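Local coordinates for protein ArCE4A (Arthrobacter sp. AW19M34-1, PDB 5LFZ) that probably removes acetyl groups from polysaccharide substrates as a metal-dependent carbohydrate esterase family 4 deacetylase, binding nickel in this crystal, at residues A[30-35]-A[169-174]; A[54-59]-A[118-123]. One frame throughout, in Å; residues are numbered along the deposited sequence.

Contact 1. Residues A[30-35]-A[169-174]; sequences TFDDGP and IILMHD. With NI (nickel (II) ion), chain B.
At chi1 69°, OG1 of T30 sits between its own backbone N and carbonyl carbon, where it reaches I170 O at 2.6 Å; it donates from above that carbonyl plane, 42° out of it. T30 N donates to the same oxygen, so one carbonyl is gripped by the main chain and the side chain of a single residue. D32 and D33 both hold CG anti to the carbonyl carbon, but D33 binds nickel directly, whereas D32 OD2 takes a bond from a metal-bound water.

The strands run parallel, and T30, D32, M172 and D174 continue the backbone bonding as far as the turn. On the sheet face that carries F31 and M172, these two lie side by side in a Met-aromatic contact, with M172 CE 3.5 Å from F31 CZ, against helix 177-192. The face of D32 and H173 leads to the metal site. D33, following the strand, binds nickel through OD1 at 2.1 Å, while its OD2 stands at the edge of the H173 ring, 3.4 Å from H173 CD2, with carboxylate and ring planes 71° apart. L171 CD1 lies 3.3 Å from D32 OD2, and D32 OD1 forms a salt bridge with R120. H82 and H86 supply the remaining protein ligands of the metal.

This is the TFDD and LxH pairing of the NodB fold, which brings two distant sequence motifs together at the ends of neighbouring strands. One nickel-bound water, 1.9 Å from the metal, bridges D32 and H173. It donates to D32 OD2 at 2.7 Å. Its bond to H173 NE2 measures 3.0 Å. Such an arrangement implies a water that is probably polarised by nickel and oriented by D32 and H173 together, consistent with a hydrolytic site.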
ATOM      1  N   THR A  30      -4.398   1.843   1.391  1.00 21.27           N
ATOM      2  CA  THR A  30      -3.108   1.583   0.762  1.00 22.75           C
ATOM      3  C   THR A  30      -2.921   2.469  -0.471  1.00 21.46           C
ATOM      4  O   THR A  30      -3.883   2.813  -1.169  1.00 20.31           O
ATOM      5  CB  THR A  30      -2.931   0.082   0.381  1.00 19.77           C
ATOM      6  OG1 THR A  30      -3.807  -0.266  -0.695  1.00 22.29           O
ATOM      7  CG2 THR A  30      -3.212  -0.829   1.580  1.00 21.26           C
ATOM      8  N   PHE A  31      -1.674   2.860  -0.710  1.00 18.99           N
ATOM      9  CA  PHE A  31      -1.337   3.768  -1.804  1.00 18.98           C
ATOM     10  C   PHE A  31      -0.192   3.206  -2.631  1.00 23.88           C
ATOM     11  O   PHE A  31       0.879   2.925  -2.092  1.00 21.77           O
ATOM     12  CB  PHE A  31      -0.951   5.145  -1.268  1.00 22.04           C
ATOM     13  CG  PHE A  31      -2.047   5.837  -0.506  1.00 25.24           C
ATOM     14  CD1 PHE A  31      -2.995   6.604  -1.167  1.00 23.60           C
ATOM     15  CD2 PHE A  31      -2.130   5.718   0.873  1.00 24.05           C
ATOM     16  CE1 PHE A  31      -3.992   7.241  -0.464  1.00 24.98           C
ATOM     17  CE2 PHE A  31      -3.130   6.350   1.579  1.00 23.91           C
ATOM     18  CZ  PHE A  31      -4.063   7.111   0.911  1.00 26.09           C
ATOM     19  N   ASP A  32      -0.414   3.044  -3.933  1.00 21.20           N
ATOM     20  CA  ASP A  32       0.595   2.470  -4.829  1.00 20.81           C
ATOM     21  C   ASP A  32       1.332   3.513  -5.641  1.00 24.19           C
ATOM     22  O   ASP A  32       0.787   4.585  -5.921  1.00 21.70           O
ATOM     23  CB  ASP A  32      -0.037   1.500  -5.832  1.00 23.10           C
ATOM     24  CG  ASP A  32      -0.403   0.174  -5.230  1.00 23.73           C
ATOM     25  OD1 ASP A  32      -0.344   0.029  -3.995  1.00 24.24           O
ATOM     26  OD2 ASP A  32      -0.776  -0.725  -6.017  1.00 26.52           O
ATOM     27  N   ASP A  33       2.555   3.154  -6.043  1.00 21.45           N
ATOM     28  CA  ASP A  33       3.292   3.779  -7.156  1.00 23.42           C
ATOM     29  C   ASP A  33       4.084   5.016  -6.756  1.00 25.05           C
ATOM     30  O   ASP A  33       4.738   5.637  -7.605  1.00 28.18           O
ATOM     31  CB  ASP A  33       2.370   4.176  -8.316  1.00 26.60           C
ATOM     32  CG  ASP A  33       1.761   2.996  -9.057  1.00 28.30           C
ATOM     33  OD1 ASP A  33       1.938   1.833  -8.657  1.00 28.86           O
ATOM     34  OD2 ASP A  33       1.063   3.259 -10.056  1.00 32.33           O
ATOM     35  N   GLY A  34       4.007   5.400  -5.488  1.00 21.50           N
ATOM     36  CA  GLY A  34       4.812   6.494  -4.983  1.00 22.90           C
ATOM     37  C   GLY A  34       6.204   6.019  -4.613  1.00 21.77           C
ATOM     38  O   GLY A  34       6.584   4.892  -4.933  1.00 26.80           O
ATOM     39  N   PRO A  35       6.983   6.876  -3.948  1.00 19.89           N
ATOM     40  CA  PRO A  35       6.649   8.263  -3.597  1.00 24.11           C
ATOM     41  C   PRO A  35       6.709   9.210  -4.797  1.00 24.37           C
ATOM     42  O   PRO A  35       7.306   8.898  -5.833  1.00 22.82           O
ATOM     43  CB  PRO A  35       7.714   8.623  -2.564  1.00 27.88           C
ATOM     44  CG  PRO A  35       8.875   7.743  -2.916  1.00 28.48           C
ATOM     45  CD  PRO A  35       8.298   6.464  -3.422  1.00 23.11           C
ATOM     46  N   ILE A 169      -9.102  -4.064   2.194  1.00 22.04           N
ATOM     47  CA  ILE A 169      -7.887  -3.387   1.774  1.00 20.09           C
ATOM     48  C   ILE A 169      -8.235  -2.483   0.597  1.00 21.82           C
ATOM     49  O   ILE A 169      -8.637  -2.964  -0.460  1.00 22.99           O
ATOM     50  CB  ILE A 169      -6.791  -4.381   1.359  1.00 20.88           C
ATOM     51  CG1 ILE A 169      -6.416  -5.287   2.539  1.00 23.81           C
ATOM     52  CG2 ILE A 169      -5.577  -3.639   0.816  1.00 23.02           C
ATOM     53  CD1 ILE A 169      -5.438  -6.391   2.175  1.00 27.03           C
ATOM     54  N   ILE A 170      -8.082  -1.178   0.783  1.00 22.05           N
ATOM     55  CA  ILE A 170      -8.487  -0.217  -0.237  1.00 20.12           C
ATOM     56  C   ILE A 170      -7.292   0.199  -1.079  1.00 21.94           C
ATOM     57  O   ILE A 170      -6.281   0.648  -0.538  1.00 22.74           O
ATOM     58  CB  ILE A 170      -9.128   1.031   0.394  1.00 22.10           C
ATOM     59  CG1 ILE A 170     -10.302   0.626   1.291  1.00 29.06           C
ATOM     60  CG2 ILE A 170      -9.568   2.012  -0.689  1.00 24.83           C
ATOM     61  CD1 ILE A 170     -10.986   1.801   1.951  1.00 36.04           C
ATOM     62  N   LEU A 171      -7.407   0.027  -2.396  1.00 18.81           N
ATOM     63  CA  LEU A 171      -6.358   0.416  -3.341  1.00 19.41           C
ATOM     64  C   LEU A 171      -6.548   1.831  -3.867  1.00 18.54           C
ATOM     65  O   LEU A 171      -7.566   2.144  -4.485  1.00 22.53           O
ATOM     66  CB  LEU A 171      -6.310  -0.557  -4.527  1.00 21.41           C
ATOM     67  CG  LEU A 171      -5.381  -0.172  -5.685  1.00 23.76           C
ATOM     68  CD1 LEU A 171      -3.923  -0.230  -5.262  1.00 23.93           C
ATOM     69  CD2 LEU A 171      -5.621  -1.069  -6.895  1.00 24.13           C
ATOM     70  N   MET A 172      -5.552   2.672  -3.613  1.00 21.87           N
ATOM     71  CA  MET A 172      -5.460   3.995  -4.201  1.00 19.74           C
ATOM     72  C   MET A 172      -4.046   4.204  -4.714  1.00 19.60           C
ATOM     73  O   MET A 172      -3.153   3.389  -4.449  1.00 20.25           O
ATOM     74  CB  MET A 172      -5.826   5.074  -3.187  1.00 24.08           C
ATOM     75  CG  MET A 172      -7.287   5.053  -2.796  1.00 23.34           C
ATOM     76  SD  MET A 172      -7.598   6.079  -1.354  1.00 25.66           S
ATOM     77  CE  MET A 172      -6.791   5.107  -0.084  1.00 24.62           C
ATOM     78  N   HIS A 173      -3.851   5.291  -5.447  1.00 22.21           N
ATOM     79  CA  HIS A 173      -2.562   5.599  -6.038  1.00 22.83           C
ATOM     80  C   HIS A 173      -2.038   6.951  -5.610  1.00 24.34           C
ATOM     81  O   HIS A 173      -2.723   7.974  -5.686  1.00 24.95           O
ATOM     82  CB  HIS A 173      -2.644   5.518  -7.562  1.00 23.36           C
ATOM     83  CG  HIS A 173      -2.858   4.125  -8.061  1.00 24.91           C
ATOM     84  ND1 HIS A 173      -4.075   3.486  -7.981  1.00 22.65           N
ATOM     85  CD2 HIS A 173      -1.992   3.227  -8.589  1.00 26.43           C
ATOM     86  CE1 HIS A 173      -3.955   2.258  -8.458  1.00 26.18           C
ATOM     87  NE2 HIS A 173      -2.704   2.079  -8.839  1.00 27.78           N
ATOM     88  N   ASP A 174      -0.800   6.916  -5.137  1.00 25.20           N
ATOM     89  CA  ASP A 174      -0.027   8.098  -4.823  1.00 33.01           C
ATOM     90  C   ASP A 174       0.709   8.575  -6.083  1.00 33.92           C
ATOM     91  O   ASP A 174       1.940   8.537  -6.155  1.00 39.80           O
ATOM     92  CB  ASP A 174       0.954   7.767  -3.694  1.00 34.99           C
ATOM     93  CG  ASP A 174       1.763   8.956  -3.248  1.00 42.44           C
ATOM     94  OD1 ASP A 174       1.421  10.100  -3.628  1.00 39.82           O
ATOM     95  OD2 ASP A 174       2.754   8.729  -2.521  1.00 35.43           O
TER
HETATM   96 NI    NI B 301       1.077   0.112  -9.394  0.54 22.68          NI
HETATM   97  O   HOH W   1      -0.690  -0.125  -8.626  1.00 36.74           O
HETATM   98  O   HOH W   2      -0.114   1.176 -10.746  1.00 31.16           O
HETATM   99  O   HOH W   3       0.055  -1.657 -10.052  1.00 36.63           O

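Contact 2. Residues A[54-59]-A[118-123]; sequences TFFVLG and ILRPPY
F56 and R120 meet across the interior of the NodB-type fold, where strand 54-57 of the parallel sheet faces the loop carrying the RPPY sequence, a motif of this deacetylase family. The contact across the two segments is made without hydrogen bonds.

Its CH-pi component comes from R120 CB, which stands over one face of the F56 ring, 3.8 Å from the ring centroid and displaced toward the rim. Further out, the arginine chain bends at chi3 (-78°), bringing the face of its guanidinium against the rim of the same ring: F56 CE1 lies over the centre of that group, 3.5 Å from R120 CZ, and the two planes are 33° apart.

Polar bonding belongs to partners around the contact. Besides D32, the guanidinium bonds T30 OG1 and the carbonyls of V139 and L140, while R120 O accepts a hydrogen bond from H82 ND1, making R120 second shell to a nickel ligand.

Apolar contacts complete the interface. I118 CD1 approaches F56 obliquely and also meets T54 CG2 tip to tip, at 3.7 Å. At the outer end of the ring, I118 CD1 lies 3.6 Å from F56 CZ.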
ATOM      1  N   THR A  54      -0.581   2.293   4.352  1.00 21.10           N
ATOM      2  CA  THR A  54       0.481   1.439   3.834  1.00 22.44           C
ATOM      3  C   THR A  54       0.829   1.908   2.430  1.00 19.17           C
ATOM      4  O   THR A  54      -0.053   2.057   1.581  1.00 21.59           O
ATOM      5  CB  THR A  54       0.052  -0.030   3.825  1.00 18.82           C
ATOM      6  OG1 THR A  54      -0.392  -0.387   5.139  1.00 20.22           O
ATOM      7  CG2 THR A  54       1.210  -0.947   3.406  1.00 21.40           C
ATOM      8  N   PHE A  55       2.109   2.172   2.208  1.00 20.28           N
ATOM      9  CA  PHE A  55       2.584   2.692   0.940  1.00 18.99           C
ATOM     10  C   PHE A  55       3.378   1.634   0.204  1.00 20.86           C
ATOM     11  O   PHE A  55       4.444   1.226   0.658  1.00 20.34           O
ATOM     12  CB  PHE A  55       3.439   3.947   1.165  1.00 18.45           C
ATOM     13  CG  PHE A  55       2.673   5.103   1.744  1.00 17.86           C
ATOM     14  CD1 PHE A  55       2.545   5.260   3.116  1.00 23.03           C
ATOM     15  CD2 PHE A  55       2.065   6.025   0.906  1.00 21.38           C
ATOM     16  CE1 PHE A  55       1.828   6.325   3.642  1.00 24.42           C
ATOM     17  CE2 PHE A  55       1.351   7.091   1.427  1.00 24.51           C
ATOM     18  CZ  PHE A  55       1.232   7.239   2.802  1.00 22.47           C
ATOM     19  N   PHE A  56       2.843   1.151  -0.910  1.00 20.52           N
ATOM     20  CA  PHE A  56       3.579   0.209  -1.739  1.00 21.75           C
ATOM     21  C   PHE A  56       4.406   0.993  -2.747  1.00 17.58           C
ATOM     22  O   PHE A  56       3.901   1.468  -3.765  1.00 21.41           O
ATOM     23  CB  PHE A  56       2.632  -0.769  -2.412  1.00 20.69           C
ATOM     24  CG  PHE A  56       1.993  -1.716  -1.447  1.00 19.84           C
ATOM     25  CD1 PHE A  56       0.755  -1.438  -0.886  1.00 23.57           C
ATOM     26  CD2 PHE A  56       2.654  -2.871  -1.063  1.00 18.97           C
ATOM     27  CE1 PHE A  56       0.175  -2.310   0.016  1.00 20.42           C
ATOM     28  CE2 PHE A  56       2.081  -3.751  -0.166  1.00 23.30           C
ATOM     29  CZ  PHE A  56       0.846  -3.471   0.385  1.00 21.66           C
ATOM     30  N   VAL A  57       5.691   1.130  -2.444  1.00 19.00           N
ATOM     31  CA  VAL A  57       6.534   2.076  -3.159  1.00 22.71           C
ATOM     32  C   VAL A  57       7.278   1.460  -4.341  1.00 26.11           C
ATOM     33  O   VAL A  57       7.645   0.282  -4.330  1.00 25.45           O
ATOM     34  CB  VAL A  57       7.558   2.725  -2.210  1.00 20.61           C
ATOM     35  CG1 VAL A  57       6.854   3.538  -1.155  1.00 23.63           C
ATOM     36  CG2 VAL A  57       8.464   1.661  -1.555  1.00 20.63           C
ATOM     37  N   LEU A  58       7.489   2.275  -5.366  1.00 22.36           N
ATOM     38  CA  LEU A  58       8.316   1.887  -6.502  1.00 23.76           C
ATOM     39  C   LEU A  58       9.779   2.183  -6.210  1.00 24.80           C
ATOM     40  O   LEU A  58      10.127   3.323  -5.921  1.00 26.05           O
ATOM     41  CB  LEU A  58       7.876   2.620  -7.770  1.00 27.14           C
ATOM     42  CG  LEU A  58       6.654   2.032  -8.467  1.00 30.47           C
ATOM     43  CD1 LEU A  58       6.183   2.946  -9.590  1.00 29.99           C
ATOM     44  CD2 LEU A  58       6.987   0.651  -9.012  1.00 28.86           C
ATOM     45  N   GLY A  59      10.632   1.164  -6.284  1.00 24.17           N
ATOM     46  CA  GLY A  59      12.034   1.324  -5.952  1.00 24.15           C
ATOM     47  C   GLY A  59      12.721   2.445  -6.709  1.00 26.85           C
ATOM     48  O   GLY A  59      13.538   3.171  -6.143  1.00 29.54           O
ATOM     49  N   ILE A 118       6.109  -6.866   3.137  1.00 23.32           N
ATOM     50  CA  ILE A 118       5.023  -7.212   2.231  1.00 23.03           C
ATOM     51  C   ILE A 118       5.332  -6.680   0.834  1.00 21.65           C
ATOM     52  O   ILE A 118       6.083  -5.713   0.687  1.00 23.15           O
ATOM     53  CB  ILE A 118       3.672  -6.623   2.708  1.00 22.37           C
ATOM     54  CG1 ILE A 118       3.801  -5.108   2.906  1.00 24.78           C
ATOM     55  CG2 ILE A 118       3.229  -7.278   4.009  1.00 25.35           C
ATOM     56  CD1 ILE A 118       2.539  -4.445   3.454  1.00 24.26           C
ATOM     57  N   LEU A 119       4.752  -7.305  -0.187  1.00 21.18           N
ATOM     58  CA  LEU A 119       4.936  -6.858  -1.565  1.00 21.00           C
ATOM     59  C   LEU A 119       3.599  -6.914  -2.286  1.00 21.53           C
ATOM     60  O   LEU A 119       2.824  -7.846  -2.092  1.00 23.32           O
ATOM     61  CB  LEU A 119       5.978  -7.724  -2.294  1.00 23.09           C
ATOM     62  CG  LEU A 119       6.324  -7.386  -3.755  1.00 22.86           C
ATOM     63  CD1 LEU A 119       7.788  -7.712  -4.048  1.00 24.44           C
ATOM     64  CD2 LEU A 119       5.413  -8.100  -4.753  1.00 26.99           C
ATOM     65  N   ARG A 120       3.331  -5.908  -3.111  1.00 23.78           N
ATOM     66  CA  ARG A 120       2.144  -5.901  -3.961  1.00 23.48           C
ATOM     67  C   ARG A 120       2.603  -5.976  -5.409  1.00 20.44           C
ATOM     68  O   ARG A 120       3.398  -5.149  -5.850  1.00 25.26           O
ATOM     69  CB  ARG A 120       1.301  -4.654  -3.721  1.00 24.40           C
ATOM     70  CG  ARG A 120       0.144  -4.518  -4.685  1.00 19.80           C
ATOM     71  CD  ARG A 120      -0.766  -3.380  -4.282  1.00 23.57           C
ATOM     72  NE  ARG A 120      -1.651  -3.724  -3.173  1.00 22.79           N
ATOM     73  CZ  ARG A 120      -2.297  -2.813  -2.449  1.00 21.87           C
ATOM     74  NH1 ARG A 120      -2.126  -1.526  -2.725  1.00 21.26           N
ATOM     75  NH2 ARG A 120      -3.104  -3.178  -1.456  1.00 23.86           N
ATOM     76  N   PRO A 121       2.144  -6.991  -6.143  1.00 23.32           N
ATOM     77  CA  PRO A 121       2.609  -7.126  -7.525  1.00 25.25           C
ATOM     78  C   PRO A 121       1.924  -6.109  -8.428  1.00 23.64           C
ATOM     79  O   PRO A 121       0.713  -5.928  -8.316  1.00 30.30           O
ATOM     80  CB  PRO A 121       2.206  -8.554  -7.893  1.00 30.44           C
ATOM     81  CG  PRO A 121       1.000  -8.824  -7.053  1.00 29.33           C
ATOM     82  CD  PRO A 121       1.230  -8.078  -5.751  1.00 26.62           C
ATOM     83  N   PRO A 122       2.694  -5.442  -9.299  1.00 26.39           N
ATOM     84  CA  PRO A 122       2.121  -4.500 -10.271  1.00 26.41           C
ATOM     85  C   PRO A 122       0.954  -5.097 -11.049  1.00 30.38           C
ATOM     86  O   PRO A 122       1.024  -6.251 -11.475  1.00 33.07           O
ATOM     87  CB  PRO A 122       3.303  -4.204 -11.194  1.00 27.90           C
ATOM     88  CG  PRO A 122       4.486  -4.315 -10.294  1.00 27.37           C
ATOM     89  CD  PRO A 122       4.164  -5.457  -9.356  1.00 28.18           C
ATOM     90  N   TYR A 123      -0.114  -4.313 -11.195  1.00 31.12           N
ATOM     91  CA  TYR A 123      -1.311  -4.706 -11.941  1.00 32.40           C
ATOM     92  C   TYR A 123      -2.031  -5.888 -11.296  1.00 31.15           C
ATOM     93  O   TYR A 123      -2.971  -6.431 -11.873  1.00 35.70           O
ATOM     94  CB  TYR A 123      -0.958  -5.034 -13.402  1.00 33.79           C
ATOM     95  CG  TYR A 123      -0.044  -4.004 -14.027  1.00 35.21           C
ATOM     96  CD1 TYR A 123      -0.526  -2.756 -14.403  1.00 33.36           C
ATOM     97  CD2 TYR A 123       1.303  -4.272 -14.228  1.00 32.28           C
ATOM     98  CE1 TYR A 123       0.310  -1.805 -14.963  1.00 34.47           C
ATOM     99  CE2 TYR A 123       2.147  -3.328 -14.786  1.00 33.59           C
ATOM    100  CZ  TYR A 123       1.647  -2.097 -15.152  1.00 37.56           C
ATOM    101  OH  TYR A 123       2.489  -1.158 -15.709  1.00 41.02           O
TER

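Both contacts are buried near the centre of the chain and share one sheet, since strands 26-32 and 54-57 are neighbours in it; contact 2 is nested within the chain loop that contact 1 closes. Their chemistry differs with position. Contact 1 joins two strands by backbone bonds and ends in the metal site, whereas contact 2 sets a strand side chain against a loop through apolar and ring-face contacts. They meet through, among other contacts, the salt bridge of D32 OD1 with R120 NH1, at 2.7 Å, so the arginine packed in contact 2 holds the second-shell carboxylate D32, which in turn holds a metal-bound water in contact 1.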